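Local atomic coordinates of m3DLH protein (Halieaceae bacterium, PDB entry 7JKA), a protein that is a dienelactone hydrolase family protein of the alpha/beta-hydrolase clan, probably a hydrolase of lactone or other ester bonds, linked also with phosphotriesterase activity. Residues F28-W34 with Y70-D76; W104-R109 with E140-A146; R170-L174 with L245-V249. All coordinates share one frame; numbering follows the deposited sequence.

Interaction 1. Residues F28-W34 with Y70-D76; sequences FVGELHW and YAALAAD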
ATOM      1  N   PHE A  28      -8.497   5.053 -14.587  1.00 15.23           N
ATOM      2  CA  PHE A  28      -7.257   5.081 -13.827  1.00 14.35           C
ATOM      3  C   PHE A  28      -6.073   4.779 -14.735  1.00 16.18           C
ATOM      4  O   PHE A  28      -6.209   4.091 -15.753  1.00 17.59           O
ATOM      5  CB  PHE A  28      -7.271   4.045 -12.685  1.00 15.34           C
ATOM      6  CG  PHE A  28      -8.339   4.288 -11.666  1.00 13.53           C
ATOM      7  CD1 PHE A  28      -8.184   5.285 -10.706  1.00 14.04           C
ATOM      8  CD2 PHE A  28      -9.492   3.523 -11.653  1.00 14.27           C
ATOM      9  CE1 PHE A  28      -9.184   5.535  -9.775  1.00 16.55           C
ATOM     10  CE2 PHE A  28     -10.509   3.773 -10.715  1.00 16.19           C
ATOM     11  CZ  PHE A  28     -10.341   4.768  -9.766  1.00 15.11           C
ATOM     12  N   VAL A  29      -4.915   5.309 -14.359  1.00 14.26           N
ATOM     13  CA  VAL A  29      -3.684   5.133 -15.124  1.00 14.48           C
ATOM     14  C   VAL A  29      -2.603   4.757 -14.128  1.00 14.37           C
ATOM     15  O   VAL A  29      -2.151   5.610 -13.355  1.00 17.06           O
ATOM     16  CB  VAL A  29      -3.302   6.391 -15.907  1.00 16.27           C
ATOM     17  CG1 VAL A  29      -2.110   6.088 -16.794  1.00 24.26           C
ATOM     18  CG2 VAL A  29      -4.498   6.888 -16.742  1.00 17.64           C
ATOM     19  N   GLY A  30      -2.226   3.476 -14.120  1.00 13.19           N
ATOM     20  CA  GLY A  30      -1.176   2.971 -13.273  1.00 13.94           C
ATOM     21  C   GLY A  30       0.059   2.628 -14.082  1.00 15.38           C
ATOM     22  O   GLY A  30       0.174   2.956 -15.268  1.00 16.05           O
ATOM     23  N   GLU A  31       0.996   1.972 -13.415  1.00 16.85           N
ATOM     24  CA  GLU A  31       2.262   1.627 -14.044  1.00 17.19           C
ATOM     25  C   GLU A  31       2.728   0.282 -13.509  1.00 18.92           C
ATOM     26  O   GLU A  31       2.875   0.113 -12.291  1.00 16.70           O
ATOM     27  CB  GLU A  31       3.296   2.734 -13.793  1.00 16.95           C
ATOM     28  CG  GLU A  31       4.571   2.589 -14.592  1.00 23.60           C
ATOM     29  CD  GLU A  31       5.459   3.803 -14.446  1.00 25.56           C
ATOM     30  OE1 GLU A  31       6.138   3.913 -13.427  1.00 23.11           O
ATOM     31  OE2 GLU A  31       5.474   4.665 -15.356  1.00 42.55           O
ATOM     32  N   LEU A  32       2.942  -0.676 -14.410  1.00 13.72           N
ATOM     33  CA  LEU A  32       3.427  -2.003 -14.043  1.00 16.11           C
ATOM     34  C   LEU A  32       4.934  -2.030 -14.219  1.00 15.94           C
ATOM     35  O   LEU A  32       5.437  -1.602 -15.261  1.00 14.46           O
ATOM     36  CB  LEU A  32       2.791  -3.112 -14.894  1.00 15.12           C
ATOM     37  CG  LEU A  32       3.194  -4.531 -14.466  1.00 13.06           C
ATOM     38  CD1 LEU A  32       2.359  -4.977 -13.245  1.00 17.37           C
ATOM     39  CD2 LEU A  32       3.086  -5.550 -15.588  1.00 17.66           C
ATOM     40  N   HIS A  33       5.642  -2.517 -13.197  1.00 12.81           N
ATOM     41  CA  HIS A  33       7.083  -2.739 -13.229  1.00 15.61           C
ATOM     42  C   HIS A  33       7.360  -4.223 -13.098  1.00 13.56           C
ATOM     43  O   HIS A  33       6.758  -4.898 -12.262  1.00 15.33           O
ATOM     44  CB  HIS A  33       7.789  -1.973 -12.098  1.00 15.93           C
ATOM     45  CG  HIS A  33       7.736  -0.488 -12.270  1.00 14.62           C
ATOM     46  ND1 HIS A  33       8.860   0.270 -12.508  1.00 19.64           N
ATOM     47  CD2 HIS A  33       6.689   0.374 -12.255  1.00 15.58           C
ATOM     48  CE1 HIS A  33       8.504   1.536 -12.652  1.00 20.56           C
ATOM     49  NE2 HIS A  33       7.198   1.629 -12.481  1.00 19.23           N
ATOM     50  N   TRP A  34       8.261  -4.741 -13.930  1.00 14.38           N
ATOM     51  CA  TRP A  34       8.563  -6.162 -13.867  1.00 15.06           C
ATOM     52  C   TRP A  34       9.971  -6.366 -14.405  1.00 16.35           C
ATOM     53  O   TRP A  34      10.536  -5.490 -15.061  1.00 18.10           O
ATOM     54  CB  TRP A  34       7.519  -6.994 -14.630  1.00 15.24           C
ATOM     55  CG  TRP A  34       7.674  -6.965 -16.124  1.00 16.10           C
ATOM     56  CD1 TRP A  34       8.252  -7.939 -16.890  1.00 18.38           C
ATOM     57  CD2 TRP A  34       7.268  -5.924 -17.035  1.00 16.74           C
ATOM     58  NE1 TRP A  34       8.229  -7.574 -18.219  1.00 18.52           N
ATOM     59  CE2 TRP A  34       7.640  -6.340 -18.334  1.00 18.19           C
ATOM     60  CE3 TRP A  34       6.634  -4.676 -16.883  1.00 17.16           C
ATOM     61  CZ2 TRP A  34       7.401  -5.569 -19.468  1.00 21.08           C
ATOM     62  CZ3 TRP A  34       6.413  -3.908 -18.029  1.00 15.89           C
ATOM     63  CH2 TRP A  34       6.782  -4.361 -19.297  1.00 18.68           C
ATOM     64  N   TYR A  70       9.422  -9.514  -8.486  1.00 14.69           N
ATOM     65  CA  TYR A  70       7.970  -9.404  -8.468  1.00 14.70           C
ATOM     66  C   TYR A  70       7.492  -8.609  -9.684  1.00 16.25           C
ATOM     67  O   TYR A  70       8.277  -7.984 -10.389  1.00 16.97           O
ATOM     68  CB  TYR A  70       7.488  -8.735  -7.182  1.00 14.29           C
ATOM     69  CG  TYR A  70       8.040  -9.366  -5.925  1.00 16.65           C
ATOM     70  CD1 TYR A  70       8.110 -10.745  -5.791  1.00 21.60           C
ATOM     71  CD2 TYR A  70       8.504  -8.582  -4.895  1.00 19.77           C
ATOM     72  CE1 TYR A  70       8.608 -11.314  -4.657  1.00 22.19           C
ATOM     73  CE2 TYR A  70       9.012  -9.145  -3.751  1.00 18.09           C
ATOM     74  CZ  TYR A  70       9.052 -10.506  -3.639  1.00 18.54           C
ATOM     75  OH  TYR A  70       9.555 -11.096  -2.504  1.00 25.49           O
ATOM     76  N   ALA A  71       6.183  -8.648  -9.921  1.00 12.75           N
ATOM     77  CA  ALA A  71       5.505  -7.754 -10.855  1.00 13.14           C
ATOM     78  C   ALA A  71       4.675  -6.815 -10.009  1.00 14.79           C
ATOM     79  O   ALA A  71       3.809  -7.276  -9.269  1.00 14.09           O
ATOM     80  CB  ALA A  71       4.607  -8.532 -11.823  1.00 14.79           C
ATOM     81  N   ALA A  72       4.959  -5.515 -10.084  1.00 12.56           N
ATOM     82  CA  ALA A  72       4.400  -4.550  -9.156  1.00 11.38           C
ATOM     83  C   ALA A  72       3.614  -3.502  -9.930  1.00 12.61           C
ATOM     84  O   ALA A  72       4.148  -2.866 -10.843  1.00 13.98           O
ATOM     85  CB  ALA A  72       5.526  -3.915  -8.330  1.00 13.83           C
ATOM     86  N   LEU A  73       2.348  -3.303  -9.544  1.00 11.93           N
ATOM     87  CA  LEU A  73       1.505  -2.276 -10.150  1.00 11.52           C
ATOM     88  C   LEU A  73       1.455  -1.077  -9.214  1.00 12.30           C
ATOM     89  O   LEU A  73       0.861  -1.154  -8.132  1.00 13.46           O
ATOM     90  CB  LEU A  73       0.101  -2.810 -10.411  1.00 14.36           C
ATOM     91  CG  LEU A  73      -0.832  -1.786 -11.079  1.00 14.64           C
ATOM     92  CD1 LEU A  73      -0.447  -1.621 -12.530  1.00 15.01           C
ATOM     93  CD2 LEU A  73      -2.295  -2.208 -10.983  1.00 15.42           C
ATOM     94  N   ALA A  74       2.064   0.025  -9.629  1.00 11.94           N
ATOM     95  CA  ALA A  74       1.866   1.294  -8.939  1.00 13.23           C
ATOM     96  C   ALA A  74       0.474   1.819  -9.295  1.00 12.79           C
ATOM     97  O   ALA A  74       0.180   2.070 -10.471  1.00 14.61           O
ATOM     98  CB  ALA A  74       2.966   2.271  -9.350  1.00 13.84           C
ATOM     99  N   ALA A  75      -0.374   1.985  -8.292  1.00 11.48           N
ATOM    100  CA  ALA A  75      -1.783   2.284  -8.498  1.00 12.32           C
ATOM    101  C   ALA A  75      -2.076   3.780  -8.497  1.00 14.77           C
ATOM    102  O   ALA A  75      -1.409   4.578  -7.829  1.00 13.92           O
ATOM    103  CB  ALA A  75      -2.637   1.635  -7.409  1.00 14.23           C
ATOM    104  N   ASP A  76      -3.130   4.136  -9.222  1.00 11.32           N
ATOM    105  CA  ASP A  76      -3.636   5.503  -9.312  1.00 13.34           C
ATOM    106  C   ASP A  76      -4.778   5.663  -8.303  1.00 14.66           C
ATOM    107  O   ASP A  76      -5.765   4.929  -8.377  1.00 15.01           O
ATOM    108  CB  ASP A  76      -4.095   5.705 -10.760  1.00 13.11           C
ATOM    109  CG  ASP A  76      -4.787   7.040 -11.026  1.00 15.87           C
ATOM    110  OD1 ASP A  76      -4.871   7.912 -10.139  1.00 16.11           O
ATOM    111  OD2 ASP A  76      -5.239   7.200 -12.181  1.00 13.97           O
TER
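Two neighbouring antiparallel strands of the alpha/beta-hydrolase sheet meet where E31 pairs with A74, L32 with L73 and H33 with A72; the short axes of 28-34 and 71-74 run at 159° and approach to 4.5 Å. E31 and A74 exchange both backbone bonds, and H33 and A72 do the same, H33 N reaching A72 O at 2.8 Å. Between them L32 and L73 form the non-hydrogen-bonded pair. L32 CG stands anti to its own backbone N (chi1 -176°), which lays CD1 along the A72 peptide, 3.7 Å from A72 O, on the face also packed by L115 of helix 101-116. On the other face the H33 imidazole closes back along its own strand, NE2 to E31 OE1 at 2.7 Å, with the carboxylate oxygen met on its anti side; the H16 ring lies against this imidazole.

Beyond A74 the backbone bonds to 28-34 end, and D76 takes over with its side chain. V29 N donates to the anti lone pair of D76 OD2 at 2.9 Å in a fairly straight bond, while G81 N is a second donor to that oxygen and H78 N and G79 N bind OD1, so the buried carboxylate is held by backbone N-H groups. An alanine at this position is likely to leave V29 N and the N-H groups of the loop that follows without their acceptor, freeing that loop to shift. The F28 ring stands almost perpendicular to the carboxylate plane, 86° apart, and its CD1 lies 3.4 Å from D76 O.

Interaction 2. Residues W104-R109 with E140-A146; sequences WRALAR and ELARSGA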
ATOM      1  N   TRP A 104     -13.928   3.699  -2.209  1.00 15.80           N
ATOM      2  CA  TRP A 104     -12.527   3.529  -1.875  1.00 13.08           C
ATOM      3  C   TRP A 104     -12.087   2.104  -2.153  1.00 12.49           C
ATOM      4  O   TRP A 104     -11.053   1.877  -2.780  1.00 13.46           O
ATOM      5  CB  TRP A 104     -12.364   3.901  -0.407  1.00 12.24           C
ATOM      6  CG  TRP A 104     -10.979   4.029   0.134  1.00 11.19           C
ATOM      7  CD1 TRP A 104      -9.814   4.012  -0.542  1.00 11.82           C
ATOM      8  CD2 TRP A 104     -10.656   4.189   1.516  1.00 12.79           C
ATOM      9  NE1 TRP A 104      -8.751   4.142   0.345  1.00 14.54           N
ATOM     10  CE2 TRP A 104      -9.260   4.280   1.612  1.00 13.71           C
ATOM     11  CE3 TRP A 104     -11.431   4.290   2.674  1.00 13.84           C
ATOM     12  CZ2 TRP A 104      -8.601   4.431   2.845  1.00 11.35           C
ATOM     13  CZ3 TRP A 104     -10.789   4.459   3.892  1.00 14.41           C
ATOM     14  CH2 TRP A 104      -9.396   4.536   3.964  1.00 14.69           C
ATOM     15  N   ARG A 105     -12.883   1.134  -1.708  1.00 13.73           N
ATOM     16  CA  ARG A 105     -12.514  -0.260  -1.930  1.00 13.23           C
ATOM     17  C   ARG A 105     -12.602  -0.622  -3.400  1.00 15.14           C
ATOM     18  O   ARG A 105     -11.812  -1.439  -3.869  1.00 14.83           O
ATOM     19  CB  ARG A 105     -13.399  -1.170  -1.087  1.00 16.63           C
ATOM     20  CG  ARG A 105     -13.040  -1.043   0.389  1.00 14.74           C
ATOM     21  CD  ARG A 105     -14.085  -1.601   1.321  1.00 14.91           C
ATOM     22  NE  ARG A 105     -13.674  -1.341   2.706  1.00 15.27           N
ATOM     23  CZ  ARG A 105     -14.044  -2.058   3.760  1.00 16.91           C
ATOM     24  NH1 ARG A 105     -14.825  -3.124   3.608  1.00 18.50           N
ATOM     25  NH2 ARG A 105     -13.587  -1.722   4.972  1.00 16.68           N
ATOM     26  N   ALA A 106     -13.503   0.018  -4.147  1.00 13.88           N
ATOM     27  CA  ALA A 106     -13.632  -0.291  -5.565  1.00 14.11           C
ATOM     28  C   ALA A 106     -12.406   0.140  -6.355  1.00 15.71           C
ATOM     29  O   ALA A 106     -11.983  -0.578  -7.272  1.00 15.89           O
ATOM     30  CB  ALA A 106     -14.881   0.376  -6.126  1.00 16.68           C
ATOM     31  N   LEU A 107     -11.845   1.318  -6.060  1.00 14.84           N
ATOM     32  CA  LEU A 107     -10.636   1.717  -6.775  1.00 12.76           C
ATOM     33  C   LEU A 107      -9.443   0.854  -6.362  1.00 12.19           C
ATOM     34  O   LEU A 107      -8.528   0.634  -7.163  1.00 14.17           O
ATOM     35  CB  LEU A 107     -10.356   3.216  -6.581  1.00 14.61           C
ATOM     36  CG  LEU A 107      -9.859   3.794  -5.256  1.00 15.74           C
ATOM     37  CD1 LEU A 107      -8.367   3.583  -5.071  1.00 16.31           C
ATOM     38  CD2 LEU A 107     -10.251   5.301  -5.211  1.00 18.46           C
ATOM     39  N   ALA A 108      -9.426   0.368  -5.111  1.00 14.59           N
ATOM     40  CA  ALA A 108      -8.344  -0.524  -4.691  1.00 12.40           C
ATOM     41  C   ALA A 108      -8.488  -1.898  -5.342  1.00 12.94           C
ATOM     42  O   ALA A 108      -7.512  -2.475  -5.834  1.00 13.68           O
ATOM     43  CB  ALA A 108      -8.343  -0.655  -3.175  1.00 13.85           C
ATOM     44  N   ARG A 109      -9.715  -2.411  -5.391  1.00 14.44           N
ATOM     45  CA  ARG A 109      -9.946  -3.700  -6.028  1.00 15.38           C
ATOM     46  C   ARG A 109      -9.692  -3.628  -7.534  1.00 15.21           C
ATOM     47  O   ARG A 109      -9.205  -4.603  -8.127  1.00 14.89           O
ATOM     48  CB  ARG A 109     -11.370  -4.163  -5.720  1.00 20.79           C
ATOM     49  CG  ARG A 109     -11.551  -5.643  -5.836  1.00 36.82           C
ATOM     50  CD  ARG A 109     -12.175  -6.243  -4.587  1.00 37.68           C
ATOM     51  NE  ARG A 109     -12.135  -7.692  -4.701  1.00 38.16           N
ATOM     52  CZ  ARG A 109     -12.881  -8.532  -3.999  1.00 34.49           C
ATOM     53  NH1 ARG A 109     -12.757  -9.838  -4.214  1.00 24.89           N
ATOM     54  NH2 ARG A 109     -13.763  -8.075  -3.111  1.00 23.58           N
ATOM     55  N   GLU A 140      -7.870  -1.407   3.574  1.00 11.87           N
ATOM     56  CA  GLU A 140      -9.253  -1.467   3.108  1.00 13.43           C
ATOM     57  C   GLU A 140      -9.442  -2.590   2.102  1.00 14.81           C
ATOM     58  O   GLU A 140     -10.459  -3.295   2.123  1.00 14.82           O
ATOM     59  CB  GLU A 140      -9.668  -0.138   2.468  1.00 14.58           C
ATOM     60  CG  GLU A 140      -9.867   0.983   3.480  1.00 13.83           C
ATOM     61  CD  GLU A 140     -10.913   0.651   4.516  1.00 18.00           C
ATOM     62  OE1 GLU A 140     -12.116   0.636   4.185  1.00 16.02           O
ATOM     63  OE2 GLU A 140     -10.528   0.427   5.683  1.00 16.23           O
ATOM     64  N   LEU A 141      -8.450  -2.791   1.232  1.00 12.53           N
ATOM     65  CA  LEU A 141      -8.520  -3.875   0.260  1.00 13.37           C
ATOM     66  C   LEU A 141      -8.515  -5.221   0.961  1.00 13.10           C
ATOM     67  O   LEU A 141      -9.304  -6.107   0.628  1.00 14.73           O
ATOM     68  CB  LEU A 141      -7.339  -3.785  -0.703  1.00 13.68           C
ATOM     69  CG  LEU A 141      -7.254  -4.861  -1.805  1.00 13.90           C
ATOM     70  CD1 LEU A 141      -8.498  -4.837  -2.703  1.00 14.78           C
ATOM     71  CD2 LEU A 141      -5.985  -4.606  -2.634  1.00 15.78           C
ATOM     72  N   ALA A 142      -7.670  -5.377   1.982  1.00 14.15           N
ATOM     73  CA  ALA A 142      -7.700  -6.620   2.742  1.00 13.17           C
ATOM     74  C   ALA A 142      -9.035  -6.822   3.436  1.00 15.02           C
ATOM     75  O   ALA A 142      -9.583  -7.934   3.435  1.00 15.49           O
ATOM     76  CB  ALA A 142      -6.564  -6.616   3.763  1.00 12.48           C
ATOM     77  N   ARG A 143      -9.572  -5.754   4.035  1.00 12.04           N
ATOM     78  CA  ARG A 143     -10.842  -5.855   4.757  1.00 12.82           C
ATOM     79  C   ARG A 143     -11.986  -6.234   3.830  1.00 13.74           C
ATOM     80  O   ARG A 143     -12.959  -6.874   4.264  1.00 17.21           O
ATOM     81  CB  ARG A 143     -11.138  -4.519   5.431  1.00 14.87           C
ATOM     82  CG  ARG A 143     -10.325  -4.281   6.699  1.00 16.65           C
ATOM     83  CD  ARG A 143     -10.506  -2.845   7.186  1.00 16.54           C
ATOM     84  NE  ARG A 143      -9.986  -2.659   8.542  1.00 14.78           N
ATOM     85  CZ  ARG A 143      -9.821  -1.464   9.104  1.00 16.60           C
ATOM     86  NH1 ARG A 143     -10.129  -0.359   8.435  1.00 14.85           N
ATOM     87  NH2 ARG A 143      -9.392  -1.370  10.350  1.00 15.01           N
ATOM     88  N   SER A 144     -11.887  -5.853   2.556  1.00 15.54           N
ATOM     89  CA  SER A 144     -12.942  -6.188   1.595  1.00 17.71           C
ATOM     90  C   SER A 144     -13.021  -7.681   1.328  1.00 14.51           C
ATOM     91  O   SER A 144     -14.010  -8.151   0.736  1.00 20.67           O
ATOM     92  CB  SER A 144     -12.701  -5.455   0.275  1.00 17.85           C
ATOM     93  OG  SER A 144     -11.732  -6.139  -0.511  1.00 17.91           O
ATOM     94  N   GLY A 145     -12.006  -8.435   1.743  1.00 16.02           N
ATOM     95  CA  GLY A 145     -11.991  -9.866   1.519  1.00 15.26           C
ATOM     96  C   GLY A 145     -11.297 -10.282   0.253  1.00 18.06           C
ATOM     97  O   GLY A 145     -11.483 -11.422  -0.199  1.00 22.75           O
ATOM     98  N   ALA A 146     -10.504  -9.396  -0.335  1.00 17.47           N
ATOM     99  CA  ALA A 146      -9.766  -9.717  -1.543  1.00 20.34           C
ATOM    100  C   ALA A 146      -8.749 -10.826  -1.286  1.00 19.57           C
ATOM    101  O   ALA A 146      -8.261 -11.033  -0.162  1.00 16.49           O
ATOM    102  CB  ALA A 146      -9.080  -8.456  -2.074  1.00 18.86           C
TER
HETATM  103  O   HOH W   1     -14.953 -10.286  -1.633  1.00 28.45           O
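R105 grips E140 side-on: NE and NH2 both donate to the single oxygen OE1, each at 2.9 Å. That oxygen lies in the guanidinium plane, yet both nitrogens meet it from the same face of the carboxylate, about 45° out of its plane, so this is not the coplanar two-oxygen pairing of an arginine with a carboxylate. The other oxygen, OE2, takes R143 NH1 at 2.9 Å from within its own helix, nearly in line with the C-O bond. E140 CG sits over the six-membered ring of W104, 3.5 Å from its centroid and almost on the ring normal, a CH-pi contact. The bend at E140 chi2 (-59°) carries the carboxylate out past the rim of the ring, near CZ3, its plane 19° from the indole's.

One turn along, A108 CB touches L141 CB at 4.1 Å, and L141 CD1 rests against the backbone of R109. At the C-terminal end of helix 133-143, S144 OG bonds back to L141 O, and G145 takes positive phi in a Schellman motif; a water accepts from R109 NH2 near this end.

Farther out, R101 adds a salt bridge to E140 OE1 and D165 one to R105; R143 NH2 also bonds to L159 O and forms a salt bridge with E195. T137 takes W104 NE1, and F133 lies nearly parallel to the indole. The contact thus joins helices 101-116 and 133-143, the latter following the probable nucleophile elbow. With three arginines round one buried carboxylate, E140 is likely to stay ionised, while D165 and E195 probably offset the remaining positive charge.

Interaction 3. Residues R170-L174 with L245-V249; sequences RGRVL and LFDEV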
ATOM      1  N   ARG A 170      -7.684 -12.051   4.689  1.00 15.79           N
ATOM      2  CA  ARG A 170      -7.229 -13.385   4.345  1.00 20.33           C
ATOM      3  C   ARG A 170      -5.717 -13.521   4.324  1.00 21.86           C
ATOM      4  O   ARG A 170      -5.219 -14.651   4.336  1.00 28.53           O
ATOM      5  CB  ARG A 170      -7.806 -13.786   2.995  1.00 30.50           C
ATOM      6  CG  ARG A 170      -9.317 -13.727   3.060  1.00 23.84           C
ATOM      7  CD  ARG A 170      -9.923 -13.693   1.708  1.00 26.09           C
ATOM      8  NE  ARG A 170      -9.463 -14.834   0.940  1.00 21.57           N
ATOM      9  CZ  ARG A 170      -9.885 -15.079  -0.291  1.00 23.10           C
ATOM     10  NH1 ARG A 170      -9.432 -16.133  -0.953  1.00 25.27           N
ATOM     11  NH2 ARG A 170     -10.770 -14.265  -0.846  1.00 21.78           N
ATOM     12  N   GLY A 171      -4.978 -12.411   4.326  1.00 18.03           N
ATOM     13  CA  GLY A 171      -3.539 -12.445   4.234  1.00 18.96           C
ATOM     14  C   GLY A 171      -2.851 -12.171   5.560  1.00 16.76           C
ATOM     15  O   GLY A 171      -3.476 -11.884   6.577  1.00 18.57           O
ATOM     16  N   ARG A 172      -1.526 -12.272   5.516  1.00 16.05           N
ATOM     17  CA  ARG A 172      -0.711 -11.907   6.666  1.00 14.73           C
ATOM     18  C   ARG A 172      -0.463 -10.407   6.639  1.00 16.14           C
ATOM     19  O   ARG A 172      -0.165  -9.841   5.580  1.00 19.75           O
ATOM     20  CB  ARG A 172       0.613 -12.673   6.626  1.00 16.84           C
ATOM     21  CG  ARG A 172       0.344 -14.165   6.429  1.00 22.62           C
ATOM     22  CD  ARG A 172       1.581 -15.016   6.334  1.00 32.23           C
ATOM     23  NE  ARG A 172       1.197 -16.307   5.767  1.00 32.48           N
ATOM     24  CZ  ARG A 172       1.955 -17.391   5.772  1.00 33.73           C
ATOM     25  NH1 ARG A 172       3.162 -17.361   6.327  1.00 34.85           N
ATOM     26  NH2 ARG A 172       1.498 -18.506   5.218  1.00 34.39           N
ATOM     27  N   VAL A 173      -0.614  -9.759   7.789  1.00 12.86           N
ATOM     28  CA  VAL A 173      -0.615  -8.300   7.884  1.00 12.06           C
ATOM     29  C   VAL A 173       0.636  -7.874   8.631  1.00 13.44           C
ATOM     30  O   VAL A 173       0.954  -8.450   9.677  1.00 13.54           O
ATOM     31  CB  VAL A 173      -1.865  -7.770   8.608  1.00 13.63           C
ATOM     32  CG1 VAL A 173      -1.731  -6.261   8.811  1.00 17.86           C
ATOM     33  CG2 VAL A 173      -3.112  -8.087   7.821  1.00 14.37           C
ATOM     34  N   LEU A 174       1.362  -6.897   8.084  1.00 11.22           N
ATOM     35  CA  LEU A 174       2.491  -6.261   8.769  1.00 12.14           C
ATOM     36  C   LEU A 174       2.334  -4.751   8.688  1.00 15.16           C
ATOM     37  O   LEU A 174       2.293  -4.192   7.590  1.00 12.88           O
ATOM     38  CB  LEU A 174       3.824  -6.682   8.142  1.00 10.83           C
ATOM     39  CG  LEU A 174       5.044  -5.885   8.624  1.00 11.20           C
ATOM     40  CD1 LEU A 174       5.336  -6.126  10.101  1.00 14.76           C
ATOM     41  CD2 LEU A 174       6.225  -6.292   7.805  1.00 13.29           C
ATOM     42  N   LEU A 245       8.645 -11.091   5.042  1.00 13.86           N
ATOM     43  CA  LEU A 245       7.265 -11.578   5.018  1.00 13.94           C
ATOM     44  C   LEU A 245       6.912 -12.130   3.646  1.00 13.56           C
ATOM     45  O   LEU A 245       6.339 -13.221   3.531  1.00 14.32           O
ATOM     46  CB  LEU A 245       6.293 -10.460   5.395  1.00 14.72           C
ATOM     47  CG  LEU A 245       4.818 -10.879   5.459  1.00 12.36           C
ATOM     48  CD1 LEU A 245       4.606 -12.000   6.475  1.00 19.45           C
ATOM     49  CD2 LEU A 245       3.949  -9.682   5.806  1.00 18.96           C
ATOM     50  N   PHE A 246       7.269 -11.396   2.594  1.00 12.68           N
ATOM     51  CA  PHE A 246       7.003 -11.877   1.240  1.00 13.55           C
ATOM     52  C   PHE A 246       7.697 -13.212   0.986  1.00 17.34           C
ATOM     53  O   PHE A 246       7.098 -14.126   0.401  1.00 16.81           O
ATOM     54  CB  PHE A 246       7.460 -10.838   0.223  1.00 13.12           C
ATOM     55  CG  PHE A 246       6.552  -9.627   0.123  1.00 12.78           C
ATOM     56  CD1 PHE A 246       5.405  -9.507   0.902  1.00 12.85           C
ATOM     57  CD2 PHE A 246       6.888  -8.589  -0.728  1.00 12.91           C
ATOM     58  CE1 PHE A 246       4.581  -8.381   0.793  1.00 14.95           C
ATOM     59  CE2 PHE A 246       6.063  -7.462  -0.852  1.00 15.01           C
ATOM     60  CZ  PHE A 246       4.925  -7.358  -0.097  1.00 17.26           C
ATOM     61  N   ASP A 247       8.955 -13.351   1.425  1.00 17.21           N
ATOM     62  CA  ASP A 247       9.664 -14.615   1.211  1.00 17.75           C
ATOM     63  C   ASP A 247       8.944 -15.761   1.904  1.00 18.30           C
ATOM     64  O   ASP A 247       8.851 -16.879   1.375  1.00 19.21           O
ATOM     65  CB  ASP A 247      11.098 -14.519   1.745  1.00 18.27           C
ATOM     66  CG  ASP A 247      12.011 -13.735   0.852  1.00 28.23           C
ATOM     67  OD1 ASP A 247      11.608 -13.380  -0.278  1.00 31.19           O
ATOM     68  OD2 ASP A 247      13.151 -13.471   1.286  1.00 31.75           O
ATOM     69  N   GLU A 248       8.442 -15.501   3.109  1.00 16.03           N
ATOM     70  CA  GLU A 248       7.712 -16.517   3.853  1.00 18.65           C
ATOM     71  C   GLU A 248       6.478 -16.972   3.084  1.00 20.62           C
ATOM     72  O   GLU A 248       6.207 -18.176   2.962  1.00 21.01           O
ATOM     73  CB  GLU A 248       7.346 -15.932   5.218  1.00 22.09           C
ATOM     74  CG  GLU A 248       6.635 -16.842   6.160  1.00 28.08           C
ATOM     75  CD  GLU A 248       6.078 -16.056   7.335  1.00 28.02           C
ATOM     76  OE1 GLU A 248       6.865 -15.647   8.218  1.00 25.07           O
ATOM     77  OE2 GLU A 248       4.853 -15.823   7.351  1.00 30.84           O
ATOM     78  N   VAL A 249       5.738 -16.012   2.532  1.00 20.55           N
ATOM     79  CA  VAL A 249       4.470 -16.300   1.875  1.00 21.21           C
ATOM     80  C   VAL A 249       4.682 -16.848   0.470  1.00 18.89           C
ATOM     81  O   VAL A 249       3.979 -17.776   0.046  1.00 26.26           O
ATOM     82  CB  VAL A 249       3.603 -15.026   1.866  1.00 20.88           C
ATOM     83  CG1 VAL A 249       2.286 -15.291   1.122  1.00 24.09           C
ATOM     84  CG2 VAL A 249       3.345 -14.558   3.279  1.00 22.11           C
TER
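Strand 172-174 and helix 245-249 run antiparallel, 173° between their short axes, with a closest axis approach of 10.4 Å. At that spacing no backbone atoms bond across the gap; the nearest CA atoms, those of L174 and L245, are 8.1 Å apart, and side chains alone bridge the distance. This is the layer packing of an alpha/beta hydrolase, in which the C-terminal helix 232-250 lies against one face of the central sheet.

The inner part of the contact is apolar. L245 sets one methyl against each of two alternate residues of the strand: CD2 meets L174 CB at 3.8 Å, and CD1 meets R172 CB at 4.1 Å. V152 and Q204, from the strands flanking 172-178, also touch L245, so that leucine rests on three strands.

Nearer the rim, the R172 chain runs extended from CG to NE past V249, the two side chains sliding by in opposite directions. V249 CG2 packs 3.6 Å from R172 CD and lies over one face of the guanidinium, a position reached by holding CG2 anti to the carbonyl carbon. The charged end then turns to E248. With CG anti to the backbone N (chi1 -178°), the glutamate stretches toward the strand, and R172 NH1 forms a salt bridge with its OE2; the modelled 2.5 Å between R172 NH1 and E248 OE2 is shorter than usual, and the exact length is doubtful. The oxygen lies close to the guanidinium plane but is approached on its anti side, somewhat out of the carboxylate plane, and the two planes are 43° apart.

The bridge uses one nitrogen and one oxygen, and E248 is exposed, so water probably screens the ion pair; the apolar contact of R172 CD with V249 CG2 would probably still hold the arginine chain near the helix.

From the N terminus the contacts follow one another in series, none enclosing or crossing another. Interaction 1 closes the loop from 28-34 to 70-76, which holds strand 42-48 and helix 56-67, and joins the antiparallel pair 14-22/27-35 to the parallel part of the sheet through strand 71-74. Interaction 2 then brings helix 133-143 back beside helix 101-116, and interaction 3, with the longest loop, lays the C-terminal helix on strand 172-178. Direct meetings link them: F28 CZ on L107 CB (3.5 Å) and Y70 OH near F246 CB (3.4 Å) join the strand pair to helices 101-116 and 232-250, while R170 NH2, probably bonded to G145 O, joins the chain after helix 133-143 to that before strand 172-178.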